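Long-range contacts in ferric iron-binding protein HitA (Pseudomonas aeruginosa PAO1, PDB 6IWF), which binds ferric iron, probably as the periplasmic solute-binding protein of an iron-uptake system, and is involved in gallium internalization: residues Y58-A69 with D95-T103; L82-A90 with E263-Q271. All coordinates share one frame; numbering follows the deposited sequence.

Contact 1: residues Y58-A69 with D95-T103; sequences YTEESPPLIRLA and DWIGITART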
loop_
_atom_site.group_PDB
_atom_site.type_symbol
_atom_site.label_atom_id
_atom_site.label_comp_id
_atom_site.label_asym_id
_atom_site.label_seq_id
_atom_site.Cartn_x
_atom_site.Cartn_y
_atom_site.Cartn_z
ATOM N N TYR A 58 -0.831 -5.079 11.132
ATOM C CA TYR A 58 -0.279 -5.233 9.790
ATOM C C TYR A 58 -1.159 -4.411 8.866
ATOM O O TYR A 58 -2.366 -4.660 8.798
ATOM C CB TYR A 58 -0.289 -6.715 9.400
ATOM C CG TYR A 58 0.359 -7.113 8.087
ATOM C CD1 TYR A 58 1.233 -6.276 7.403
ATOM C CD2 TYR A 58 0.087 -8.359 7.542
ATOM C CE1 TYR A 58 1.825 -6.695 6.196
ATOM C CE2 TYR A 58 0.659 -8.775 6.358
ATOM C CZ TYR A 58 1.515 -7.953 5.692
ATOM O OH TYR A 58 2.065 -8.411 4.518
ATOM N N THR A 59 -0.584 -3.394 8.217
ATOM C CA THR A 59 -1.375 -2.476 7.406
ATOM C C THR A 59 -0.914 -2.467 5.953
ATOM O O THR A 59 0.259 -2.702 5.639
ATOM C CB THR A 59 -1.321 -1.043 7.945
ATOM O OG1 THR A 59 0.031 -0.569 7.933
ATOM C CG2 THR A 59 -1.902 -0.970 9.357
ATOM N N GLU A 60 -1.865 -2.152 5.072
ATOM C CA GLU A 60 -1.574 -1.957 3.656
ATOM C C GLU A 60 -0.695 -0.735 3.419
ATOM O O GLU A 60 0.121 -0.723 2.490
ATOM C CB GLU A 60 -2.882 -1.802 2.885
ATOM C CG GLU A 60 -3.219 -2.944 1.973
ATOM C CD GLU A 60 -4.217 -2.531 0.921
ATOM O OE1 GLU A 60 -3.883 -2.642 -0.275
ATOM O OE2 GLU A 60 -5.320 -2.082 1.296
ATOM N N GLU A 61 -0.877 0.327 4.219
ATOM C CA GLU A 61 -0.197 1.594 4.002
ATOM C C GLU A 61 0.394 2.103 5.309
ATOM O O GLU A 61 0.042 1.646 6.402
ATOM C CB GLU A 61 -1.145 2.656 3.430
ATOM C CG GLU A 61 -2.110 2.131 2.375
ATOM C CD GLU A 61 -1.454 1.856 1.031
ATOM O OE1 GLU A 61 -2.166 1.331 0.135
ATOM O OE2 GLU A 61 -0.246 2.157 0.857
ATOM N N SER A 62 1.283 3.083 5.184
ATOM C CA SER A 62 2.009 3.583 6.351
ATOM C C SER A 62 1.309 4.680 7.165
ATOM O O SER A 62 1.598 4.782 8.363
ATOM C CB SER A 62 3.397 4.075 5.924
ATOM O OG SER A 62 3.318 4.957 4.818
ATOM N N PRO A 63 0.415 5.513 6.611
ATOM C CA PRO A 63 -0.209 6.591 7.443
ATOM C C PRO A 63 -0.786 6.095 8.765
ATOM O O PRO A 63 -0.543 6.734 9.801
ATOM C CB PRO A 63 -1.294 7.160 6.516
ATOM C CG PRO A 63 -0.626 7.077 5.167
ATOM C CD PRO A 63 0.094 5.730 5.177
ATOM N N PRO A 64 -1.527 4.977 8.813
ATOM C CA PRO A 64 -2.016 4.521 10.131
ATOM C C PRO A 64 -0.906 4.195 11.113
ATOM O O PRO A 64 -1.090 4.369 12.329
ATOM C CB PRO A 64 -2.846 3.269 9.799
ATOM C CG PRO A 64 -3.149 3.383 8.354
ATOM C CD PRO A 64 -1.989 4.076 7.739
ATOM N N LEU A 65 0.233 3.689 10.632
ATOM C CA LEU A 65 1.327 3.372 11.543
ATOM C C LEU A 65 1.985 4.641 12.055
ATOM O O LEU A 65 2.348 4.726 13.236
ATOM C CB LEU A 65 2.364 2.483 10.855
ATOM C CG LEU A 65 1.854 1.147 10.330
ATOM C CD1 LEU A 65 2.945 0.472 9.483
ATOM C CD2 LEU A 65 1.440 0.268 11.487
ATOM N N ILE A 66 2.158 5.634 11.178
ATOM C CA ILE A 66 2.723 6.903 11.611
ATOM C C ILE A 66 1.804 7.546 12.635
ATOM O O ILE A 66 2.267 8.098 13.640
ATOM C CB ILE A 66 2.984 7.815 10.393
ATOM C CG1 ILE A 66 4.133 7.232 9.552
ATOM C CG2 ILE A 66 3.324 9.241 10.836
ATOM C CD1 ILE A 66 4.271 7.853 8.200
ATOM N N ARG A 67 0.482 7.412 12.434
ATOM C CA ARG A 67 -0.497 7.936 13.391
ATOM C C ARG A 67 -0.356 7.253 14.747
ATOM O O ARG A 67 -0.222 7.921 15.780
ATOM C CB ARG A 67 -1.922 7.760 12.840
ATOM C CG ARG A 67 -3.064 8.081 13.831
ATOM C CD ARG A 67 -4.410 7.467 13.389
ATOM N NE ARG A 67 -5.460 7.663 14.390
ATOM C CZ ARG A 67 -6.632 7.033 14.392
ATOM N NH1 ARG A 67 -6.922 6.154 13.445
ATOM N NH2 ARG A 67 -7.522 7.281 15.347
ATOM N N LEU A 68 -0.370 5.913 14.759
ATOM C CA LEU A 68 -0.284 5.170 16.013
ATOM C C LEU A 68 1.070 5.357 16.685
ATOM O O LEU A 68 1.164 5.344 17.923
ATOM C CB LEU A 68 -0.540 3.686 15.754
ATOM C CG LEU A 68 -1.963 3.309 15.336
ATOM C CD1 LEU A 68 -2.085 1.810 15.282
ATOM C CD2 LEU A 68 -2.974 3.858 16.302
ATOM N N ALA A 69 2.136 5.473 15.889
ATOM C CA ALA A 69 3.455 5.721 16.463
ATOM C C ALA A 69 3.500 7.070 17.160
ATOM O O ALA A 69 4.047 7.194 18.265
ATOM C CB ALA A 69 4.531 5.657 15.380
ATOM N N ASP A 95 9.534 2.038 15.686
ATOM C CA ASP A 95 8.392 1.329 16.255
ATOM C C ASP A 95 7.400 0.870 15.198
ATOM O O ASP A 95 6.280 0.492 15.535
ATOM C CB ASP A 95 7.679 2.180 17.314
ATOM C CG ASP A 95 7.498 3.618 16.891
ATOM O OD1 ASP A 95 7.771 3.947 15.713
ATOM O OD2 ASP A 95 7.082 4.430 17.753
ATOM N N TRP A 96 7.770 0.922 13.928
ATOM C CA TRP A 96 7.073 0.138 12.921
ATOM C C TRP A 96 8.075 -0.125 11.815
ATOM O O TRP A 96 9.114 0.531 11.739
ATOM C CB TRP A 96 5.801 0.835 12.410
ATOM C CG TRP A 96 6.012 2.142 11.728
ATOM C CD1 TRP A 96 5.921 3.382 12.290
ATOM C CD2 TRP A 96 6.325 2.350 10.342
ATOM N NE1 TRP A 96 6.171 4.349 11.343
ATOM C CE2 TRP A 96 6.419 3.744 10.140
ATOM C CE3 TRP A 96 6.551 1.491 9.260
ATOM C CZ2 TRP A 96 6.736 4.306 8.892
ATOM C CZ3 TRP A 96 6.859 2.051 8.015
ATOM C CH2 TRP A 96 6.943 3.443 7.846
ATOM N N ILE A 97 7.777 -1.102 10.970
ATOM C CA ILE A 97 8.753 -1.535 9.978
ATOM C C ILE A 97 8.039 -1.906 8.688
ATOM O O ILE A 97 6.966 -2.515 8.707
ATOM C CB ILE A 97 9.610 -2.710 10.499
ATOM C CG1 ILE A 97 10.829 -2.906 9.603
ATOM C CG2 ILE A 97 8.783 -3.987 10.667
ATOM C CD1 ILE A 97 11.966 -3.660 10.314
ATOM N N GLY A 98 8.639 -1.519 7.567
ATOM C CA GLY A 98 8.069 -1.861 6.275
ATOM C C GLY A 98 8.242 -3.341 5.985
ATOM O O GLY A 98 9.240 -3.957 6.365
ATOM N N ILE A 99 7.238 -3.918 5.328
ATOM C CA ILE A 99 7.204 -5.342 5.006
ATOM C C ILE A 99 7.311 -5.570 3.507
ATOM O O ILE A 99 8.112 -6.388 3.055
ATOM C CB ILE A 99 5.935 -6.014 5.573
ATOM C CG1 ILE A 99 5.812 -5.777 7.084
ATOM C CG2 ILE A 99 5.938 -7.493 5.255
ATOM C CD1 ILE A 99 7.024 -6.240 7.882
ATOM N N THR A 100 6.480 -4.878 2.722
ATOM C CA THR A 100 6.582 -4.896 1.268
ATOM C C THR A 100 6.407 -3.479 0.752
ATOM O O THR A 100 5.914 -2.601 1.457
ATOM C CB THR A 100 5.526 -5.781 0.592
ATOM O OG1 THR A 100 4.223 -5.226 0.816
ATOM C CG2 THR A 100 5.585 -7.238 1.102
ATOM N N ALA A 101 6.826 -3.266 -0.492
ATOM C CA ALA A 101 6.586 -2.012 -1.193
ATOM C C ALA A 101 5.828 -2.300 -2.482
ATOM O O ALA A 101 5.919 -3.389 -3.046
ATOM C CB ALA A 101 7.897 -1.265 -1.527
ATOM N N ARG A 102 5.053 -1.320 -2.934
ATOM C CA ARG A 102 4.305 -1.438 -4.178
ATOM C C ARG A 102 4.450 -0.131 -4.937
ATOM O O ARG A 102 4.908 0.874 -4.386
ATOM C CB ARG A 102 2.826 -1.678 -3.917
ATOM C CG ARG A 102 2.252 -0.392 -3.398
ATOM C CD ARG A 102 1.224 -0.548 -2.376
ATOM N NE ARG A 102 1.641 -1.367 -1.251
ATOM C CZ ARG A 102 0.760 -1.847 -0.388
ATOM N NH1 ARG A 102 1.147 -2.593 0.622
ATOM N NH2 ARG A 102 -0.530 -1.569 -0.563
ATOM N N THR A 103 3.986 -0.113 -6.186
ATOM C CA THR A 103 4.107 1.098 -6.990
ATOM C C THR A 103 2.798 1.417 -7.695
ATOM O O THR A 103 2.074 0.515 -8.132
ATOM C CB THR A 103 5.264 0.975 -8.030
ATOM O OG1 THR A 103 5.407 2.212 -8.748
ATOM C CG2 THR A 103 5.042 -0.166 -9.025
HETATM O O HOH W 1 6.899 7.080 17.896
#

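Contact 2: residues L82-A90 with E263-Q271; sequences LALVEPEHA and EYPMRKGMQ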
loop_
_atom_site.group_PDB
_atom_site.type_symbol
_atom_site.label_atom_id
_atom_site.label_comp_id
_atom_site.label_asym_id
_atom_site.label_seq_id
_atom_site.Cartn_x
_atom_site.Cartn_y
_atom_site.Cartn_z
ATOM N N LEU A 82 15.058 -4.305 13.087
ATOM C CA LEU A 82 15.273 -3.088 12.304
ATOM C C LEU A 82 16.412 -3.257 11.307
ATOM O O LEU A 82 16.396 -2.644 10.231
ATOM C CB LEU A 82 15.555 -1.908 13.227
ATOM C CG LEU A 82 14.352 -1.499 14.078
ATOM C CD1 LEU A 82 14.782 -0.651 15.234
ATOM C CD2 LEU A 82 13.306 -0.768 13.219
ATOM N N ALA A 83 17.398 -4.088 11.640
ATOM C CA ALA A 83 18.529 -4.292 10.748
ATOM C C ALA A 83 18.150 -5.052 9.480
ATOM O O ALA A 83 18.961 -5.116 8.548
ATOM C CB ALA A 83 19.645 -5.030 11.495
ATOM N N LEU A 84 16.945 -5.620 9.413
ATOM C CA LEU A 84 16.556 -6.398 8.247
ATOM C C LEU A 84 16.104 -5.540 7.068
ATOM O O LEU A 84 15.952 -6.085 5.968
ATOM C CB LEU A 84 15.452 -7.386 8.627
ATOM C CG LEU A 84 15.835 -8.475 9.651
ATOM C CD1 LEU A 84 14.607 -9.241 10.090
ATOM C CD2 LEU A 84 16.888 -9.432 9.088
ATOM N N VAL A 85 15.901 -4.229 7.257
ATOM C CA VAL A 85 15.435 -3.340 6.192
ATOM C C VAL A 85 16.236 -2.042 6.202
ATOM O O VAL A 85 16.889 -1.687 7.186
ATOM C CB VAL A 85 13.916 -3.021 6.303
ATOM C CG1 VAL A 85 13.094 -4.295 6.475
ATOM C CG2 VAL A 85 13.641 -2.032 7.441
ATOM N N GLU A 86 16.168 -1.322 5.085
ATOM C CA GLU A 86 16.807 -0.021 5.014
ATOM C C GLU A 86 16.114 0.972 5.950
ATOM O O GLU A 86 14.894 0.911 6.147
ATOM C CB GLU A 86 16.783 0.498 3.574
ATOM C CG GLU A 86 17.376 -0.470 2.553
ATOM C CD GLU A 86 18.899 -0.488 2.562
ATOM O OE1 GLU A 86 19.508 0.351 3.261
ATOM O OE2 GLU A 86 19.487 -1.344 1.871
ATOM N N PRO A 87 16.872 1.904 6.536
ATOM C CA PRO A 87 16.284 2.823 7.530
ATOM C C PRO A 87 15.122 3.647 7.006
ATOM O O PRO A 87 14.219 3.986 7.781
ATOM C CB PRO A 87 17.468 3.719 7.923
ATOM C CG PRO A 87 18.681 2.955 7.535
ATOM C CD PRO A 87 18.313 2.124 6.350
ATOM N N GLU A 88 15.117 3.994 5.717
ATOM C CA GLU A 88 14.013 4.755 5.149
ATOM C C GLU A 88 12.721 3.948 5.083
ATOM O O GLU A 88 11.658 4.532 4.847
ATOM C CB GLU A 88 14.376 5.248 3.744
ATOM C CG GLU A 88 14.709 4.127 2.758
ATOM C CD GLU A 88 16.201 3.840 2.664
ATOM O OE1 GLU A 88 16.927 4.056 3.664
ATOM O OE2 GLU A 88 16.653 3.393 1.584
ATOM N N HIS A 89 12.793 2.632 5.279
ATOM C CA HIS A 89 11.641 1.740 5.222
ATOM C C HIS A 89 11.166 1.315 6.606
ATOM O O HIS A 89 10.502 0.280 6.741
ATOM C CB HIS A 89 11.973 0.506 4.386
ATOM C CG HIS A 89 12.264 0.815 2.952
ATOM N ND1 HIS A 89 13.145 0.074 2.195
ATOM C CD2 HIS A 89 11.797 1.792 2.141
ATOM C CE1 HIS A 89 13.201 0.577 0.974
ATOM N NE2 HIS A 89 12.393 1.621 0.914
ATOM N N ALA A 90 11.513 2.078 7.637
ATOM C CA ALA A 90 11.020 1.857 8.983
ATOM C C ALA A 90 10.592 3.189 9.578
ATOM O O ALA A 90 10.931 4.258 9.065
ATOM C CB ALA A 90 12.082 1.196 9.868
ATOM N N GLU A 263 4.378 -7.883 -4.850
ATOM C CA GLU A 263 4.937 -6.660 -4.299
ATOM C C GLU A 263 6.444 -6.836 -4.169
ATOM O O GLU A 263 6.998 -7.893 -4.487
ATOM C CB GLU A 263 4.276 -6.311 -2.959
ATOM C CG GLU A 263 2.766 -6.107 -3.126
ATOM C CD GLU A 263 2.081 -5.476 -1.927
ATOM O OE1 GLU A 263 0.961 -5.922 -1.591
ATOM O OE2 GLU A 263 2.636 -4.526 -1.342
ATOM N N TYR A 264 7.102 -5.788 -3.710
ATOM C CA TYR A 264 8.559 -5.835 -3.585
ATOM C C TYR A 264 8.958 -6.084 -2.141
ATOM O O TYR A 264 8.500 -5.368 -1.234
ATOM C CB TYR A 264 9.172 -4.529 -4.067
ATOM C CG TYR A 264 8.892 -4.227 -5.514
ATOM C CD1 TYR A 264 9.754 -4.679 -6.512
ATOM C CD2 TYR A 264 7.781 -3.489 -5.889
ATOM C CE1 TYR A 264 9.497 -4.401 -7.851
ATOM C CE2 TYR A 264 7.526 -3.202 -7.224
ATOM C CZ TYR A 264 8.387 -3.670 -8.197
ATOM O OH TYR A 264 8.128 -3.391 -9.523
ATOM N N PRO A 265 9.818 -7.060 -1.868
ATOM C CA PRO A 265 10.176 -7.350 -0.475
ATOM C C PRO A 265 11.014 -6.239 0.144
ATOM O O PRO A 265 11.828 -5.591 -0.524
ATOM C CB PRO A 265 10.980 -8.655 -0.578
ATOM C CG PRO A 265 11.520 -8.648 -1.973
ATOM C CD PRO A 265 10.475 -7.964 -2.825
ATOM N N MET A 266 10.818 -6.027 1.451
ATOM C CA MET A 266 11.592 -5.016 2.156
ATOM C C MET A 266 12.809 -5.589 2.870
ATOM O O MET A 266 13.690 -4.817 3.250
ATOM C CB MET A 266 10.717 -4.256 3.158
ATOM C CG MET A 266 9.632 -3.383 2.486
ATOM S SD MET A 266 10.254 -1.844 1.776
ATOM C CE MET A 266 10.862 -2.327 0.158
ATOM N N ARG A 267 12.881 -6.910 3.016
ATOM C CA ARG A 267 14.066 -7.567 3.553
ATOM C C ARG A 267 15.250 -7.301 2.638
ATOM O O ARG A 267 15.189 -7.587 1.436
ATOM C CB ARG A 267 13.813 -9.068 3.676
ATOM C CG ARG A 267 15.010 -9.862 4.181
ATOM C CD ARG A 267 14.737 -11.353 4.108
ATOM N NE ARG A 267 15.942 -12.131 4.400
ATOM C CZ ARG A 267 16.445 -12.318 5.619
ATOM N NH1 ARG A 267 15.851 -11.788 6.680
ATOM N NH2 ARG A 267 17.549 -13.042 5.783
ATOM N N LYS A 268 16.307 -6.718 3.206
ATOM C CA LYS A 268 17.495 -6.390 2.429
ATOM C C LYS A 268 18.059 -7.638 1.769
ATOM O O LYS A 268 18.099 -8.713 2.374
ATOM C CB LYS A 268 18.551 -5.756 3.328
ATOM C CG LYS A 268 18.253 -4.320 3.696
ATOM C CD LYS A 268 19.484 -3.623 4.233
ATOM C CE LYS A 268 19.536 -3.685 5.741
ATOM N NZ LYS A 268 20.043 -2.408 6.321
ATOM N N GLY A 269 18.482 -7.491 0.512
ATOM C CA GLY A 269 19.096 -8.572 -0.232
ATOM C C GLY A 269 18.128 -9.538 -0.871
ATOM O O GLY A 269 18.566 -10.499 -1.515
ATOM N N MET A 270 16.831 -9.321 -0.713
ATOM C CA MET A 270 15.818 -10.167 -1.314
ATOM C C MET A 270 15.310 -9.536 -2.606
ATOM O O MET A 270 15.081 -8.323 -2.676
ATOM C CB MET A 270 14.668 -10.382 -0.334
ATOM C CG MET A 270 13.699 -11.431 -0.773
ATOM S SD MET A 270 13.029 -12.245 0.664
ATOM C CE MET A 270 12.445 -13.763 -0.076
ATOM N N GLN A 271 15.156 -10.359 -3.634
ATOM C CA GLN A 271 14.650 -9.893 -4.913
ATOM C C GLN A 271 13.167 -10.208 -5.018
ATOM O O GLN A 271 12.672 -11.172 -4.428
ATOM C CB GLN A 271 15.403 -10.538 -6.083
ATOM C CG GLN A 271 16.929 -10.474 -5.968
ATOM C CD GLN A 271 17.477 -9.071 -6.185
ATOM O OE1 GLN A 271 17.334 -8.495 -7.265
ATOM N NE2 GLN A 271 18.108 -8.515 -5.152
HETATM O O HOH W 2 14.492 -2.464 2.653
#

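Contact 1: residues Y58-A69 with D95-T103
With CG of W96 set between its backbone N and carbonyl carbon (chi1 62°), the indole swings across to helix 63-70, where L65, its own CG anti to the carbonyl carbon (chi1 -59°), lies over one ring face. L65 CB stands 3.9 Å from the centroid of the five-membered ring, 15° off the normal, a CH-pi contact, while L65 CD1 packs against W96 CE3 (3.8 Å). I66 CG1 comes in obliquely, 4.0 Å from W96 CZ2, and A69 CB meets the rim near the ring plane. A69 also abuts the carboxylate of D95, and a water bridges the pair by donating to A69 O (2.9 Å) and D95 OD2 (2.7 Å). This is a strand-turn-helix unit of the periplasmic binding protein fold, strand 56-59 leading through a short turn into helix 63-70; the helix packs on D95 and W96 just before strand 97-108, and the turn meets R102 within it. In that turn T59 OG1 donates to E61 O. At the other end R102, bent at chi2 and chi3, brings its guanidinium to the turn: E60 O lies over its face, and the two carboxylates form a salt-bridge network, E60 OE1 3.5 Å and E61 OE1 3.4 Å from R102 NH2. E61 OE1 sits well out of the guanidinium plane, so that pairing is one of charge alone. E60 is an iron ligand of this protein, although no iron is bound here; its OE1 hydrogen-bonds Y196, another ligand, and R102 NH1 has a further salt bridge to E263.

Contact 2: residues L82-A90 with E263-Q271
The thioether of M266 lies on one face of the H89 imidazole, SD 3.6 Å from the ring centroid and 20° off the normal, a Met-aromatic contact that CE extends over the same face at 4.1 Å from that centroid. Bends at chi2 and chi3 fold the methionine back to lay both atoms there. The ring is sandwiched, because CG of E88 covers its opposite face, and a water in the ring plane is 2.9 Å from H89 ND1. The same water donates to M266 O and accepts from E86 N, tying three groups of the two loops together. Beside it, CG1 of V85 packs 3.3 Å from M266 O. The backbones join through one nearly straight bond, K268 N to L84 O (2.9 Å, 171° at the hydrogen), and R267 CA adds a CA-H...O contact to that carbonyl. K268 then runs along the 82-85 turn: its CE touches A83 O, NZ gives a weak hydrogen bond to V85 O, and CD lies 3.3 Å from E86 OE2, although the charged ends of E86 and K268 stay beyond salt-bridge distance. L84 CD2 meets R267 NH1, whose hydrogen bond goes to L249 O. Two beta turns carry the K268-L84 link, type I at L82-V85 and type II at R267-M270, the latter with G269 at positive phi. Q254 of helix 251-258 holds R267 N, while strand 97-108 runs beside both segments, hydrogen-bonded through G98 to H89 and through I99 to M266.

In the fold
Strand 97-108 joins the two contacts: in contact 1 its I99 and R102 meet Y58 and the turn, and W96 just before it meets the helix; in contact 2 its backbone probably bonds to both segments, G98 N to H89 O and A101 O to Y264 N, the latter within their shared sheet. Contact 1 is buried, its centre about 8 Å from the centre of the chain, and pairs apolar packing with a charged cluster at the iron site. Contact 2, centred about 15 Å from the chain centre, is partly exposed and away from the annotated sites; it combines one backbone hydrogen bond, the K268 chain along A83-E86, a bridging water and a thioether on a ring. E263 of 263-271 links them, pairing with R102 and T100.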